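PDB 2ZF9: ScaE cell-surface anchored scaffoldin protein from Ruminococcus flavefaciens, which probably binds dockerin modules through its cohesin module, the part described here, and so fixes cellulosome components to the bacterial cell surface. Local coordinates for residues S35-L41 and E181-V187. Numbering follows the deposited sequence.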
# COMPACT_ATOMS: atom_id res chain seq x y z
N SER A 35 -4.55 -0.36 3.77
CA SER A 35 -5.08 1.00 3.60
C SER A 35 -3.95 2.01 3.49
O SER A 35 -2.88 1.85 4.12
CB SER A 35 -6.06 1.37 4.73
OG SER A 35 -5.43 1.29 5.98
N ILE A 36 -4.17 3.04 2.68
CA ILE A 36 -3.21 4.15 2.55
C ILE A 36 -3.86 5.39 3.13
O ILE A 36 -5.08 5.59 3.01
CB ILE A 36 -2.82 4.36 1.10
CG1 ILE A 36 -2.00 3.14 0.60
CG2 ILE A 36 -2.07 5.72 0.89
CD1 ILE A 36 -1.73 3.17 -0.91
N THR A 37 -3.03 6.21 3.77
CA THR A 37 -3.42 7.48 4.39
C THR A 37 -4.36 8.29 3.49
O THR A 37 -4.11 8.46 2.30
CB THR A 37 -2.15 8.33 4.71
OG1 THR A 37 -1.19 7.52 5.43
CG2 THR A 37 -2.53 9.56 5.56
N LYS A 38 -5.42 8.82 4.10
CA LYS A 38 -6.29 9.81 3.45
C LYS A 38 -6.00 11.14 4.09
O LYS A 38 -6.47 11.41 5.20
CB LYS A 38 -7.76 9.42 3.62
CG LYS A 38 -8.11 8.17 2.84
CD LYS A 38 -9.47 7.66 3.24
CE LYS A 38 -9.82 6.43 2.43
NZ LYS A 38 -11.24 6.01 2.63
N LYS A 39 -5.18 11.95 3.41
CA LYS A 39 -4.65 13.15 4.01
C LYS A 39 -5.34 14.38 3.44
O LYS A 39 -5.41 14.54 2.21
CB LYS A 39 -3.13 13.24 3.77
CG LYS A 39 -2.44 14.43 4.42
CD LYS A 39 -2.41 14.30 5.96
CE LYS A 39 -1.14 13.68 6.46
NZ LYS A 39 -0.74 14.41 7.71
N THR A 40 -5.82 15.26 4.32
CA THR A 40 -6.34 16.57 3.88
C THR A 40 -5.43 17.69 4.36
O THR A 40 -5.06 17.75 5.53
CB THR A 40 -7.80 16.80 4.32
OG1 THR A 40 -8.62 15.71 3.89
CG2 THR A 40 -8.36 18.12 3.72
N LEU A 41 -5.03 18.55 3.44
CA LEU A 41 -4.15 19.66 3.74
C LEU A 41 -4.95 20.97 3.61
O LEU A 41 -5.89 21.05 2.85
CB LEU A 41 -2.98 19.67 2.77
CG LEU A 41 -2.02 18.47 2.76
CD1 LEU A 41 -0.99 18.71 1.70
CD2 LEU A 41 -1.36 18.26 4.15
N GLU A 181 -8.15 -0.34 0.72
CA GLU A 181 -8.69 0.99 0.96
C GLU A 181 -7.68 2.03 0.41
O GLU A 181 -6.64 2.27 1.01
CB GLU A 181 -8.98 1.16 2.44
CG GLU A 181 -9.70 2.46 2.84
CD GLU A 181 -9.66 2.70 4.38
OE1 GLU A 181 -9.65 1.69 5.15
OE2 GLU A 181 -9.63 3.89 4.81
N GLN A 182 -7.99 2.61 -0.75
CA GLN A 182 -7.04 3.51 -1.40
C GLN A 182 -6.96 4.83 -0.63
O GLN A 182 -7.89 5.19 0.14
CB GLN A 182 -7.47 3.77 -2.87
CG GLN A 182 -7.63 2.53 -3.78
CD GLN A 182 -6.33 1.76 -4.02
OE1 GLN A 182 -5.40 1.81 -3.21
NE2 GLN A 182 -6.24 1.04 -5.14
N GLY A 183 -5.86 5.56 -0.82
CA GLY A 183 -5.69 6.83 -0.15
C GLY A 183 -5.49 7.98 -1.10
O GLY A 183 -5.69 7.86 -2.33
N TYR A 184 -5.11 9.12 -0.54
CA TYR A 184 -4.92 10.33 -1.32
C TYR A 184 -4.32 11.44 -0.48
O TYR A 184 -4.29 11.36 0.77
CB TYR A 184 -6.26 10.83 -1.90
CG TYR A 184 -7.37 10.95 -0.90
CD1 TYR A 184 -8.43 10.02 -0.90
CD2 TYR A 184 -7.37 11.96 0.06
CE1 TYR A 184 -9.46 10.12 0.04
CE2 TYR A 184 -8.41 12.07 1.02
CZ TYR A 184 -9.45 11.16 0.98
OH TYR A 184 -10.45 11.25 1.92
N ILE A 185 -3.85 12.47 -1.17
CA ILE A 185 -3.62 13.76 -0.57
C ILE A 185 -4.61 14.72 -1.24
O ILE A 185 -4.65 14.81 -2.47
CB ILE A 185 -2.17 14.27 -0.80
CG1 ILE A 185 -1.16 13.26 -0.23
CG2 ILE A 185 -2.01 15.72 -0.20
CD1 ILE A 185 0.31 13.51 -0.72
N GLN A 186 -5.41 15.42 -0.45
CA GLN A 186 -6.31 16.41 -1.05
C GLN A 186 -6.17 17.74 -0.35
O GLN A 186 -5.74 17.80 0.82
CB GLN A 186 -7.76 15.93 -1.02
CG GLN A 186 -8.33 15.83 0.38
CD GLN A 186 -9.77 15.38 0.33
OE1 GLN A 186 -10.33 15.19 -0.76
NE2 GLN A 186 -10.38 15.19 1.49
N VAL A 187 -6.49 18.81 -1.07
CA VAL A 187 -6.40 20.17 -0.51
C VAL A 187 -7.81 20.54 -0.08
O VAL A 187 -8.75 20.46 -0.87
CB VAL A 187 -5.88 21.17 -1.56
CG1 VAL A 187 -5.64 22.54 -0.91
CG2 VAL A 187 -4.61 20.66 -2.23
O HOH W 1 -7.36 4.63 3.30
O HOH W 2 -6.93 5.17 5.75
O HOH W 3 -10.71 5.07 -0.32
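K39 and L41 pair in parallel with I185 and V187 through a backbone ladder: K39 N donates to Y184 O and K39 O accepts from Q186 N, both at 2.8 Å, and L41 N closes on Q186 O. The axes of 38-41 and 183-187 run 4.7 Å apart at 16°. Strand 33-41 is interrupted at T37 and strand 180-187 at Q182. Y184 N donates to T37 O at the break itself (3.1 Å), and beyond it I36 N donates to E181 O. G183 CA faces both I36 O and T37 O at C-H...O distance, and a CB at that position would clash with the two oxygens.

Among the side chains, K38 lies over one face of the Y184 ring, its CB 4.0 Å from the ring centroid in a CH-pi contact and its CG above the rim. Y184 chi1 of 50° sets CG between the backbone N and carbonyl carbon and brings the ring under the lysine. Replacing Y184 by alanine would probably strip the aliphatic part of K38 of its aromatic floor, leaving mainly the weak tip contacts to steady it, and rob K142 of its ring. The extended K38 chain continues to E181, where NZ makes a long, weak salt bridge to OE2 at 3.4 Å. Water 3 links NZ, weakly, to Q182 O. Farther along, Q186 NE2 donates to T40 OG1 at 3.0 Å, nearly straight (170°) and in the amide plane. On the other face L41 CD1 packs on I185 CG2 at 3.7 Å.

This parallel pairing joins strands near the two ends of the cohesin module, as in the jelly-roll fold of cohesins. Strand 50-58 flanks 33-41, and strand 142-149 flanks 180-187, contributing K142 in a cation-pi contact with Y184; helix 166-178 immediately precedes 180-187.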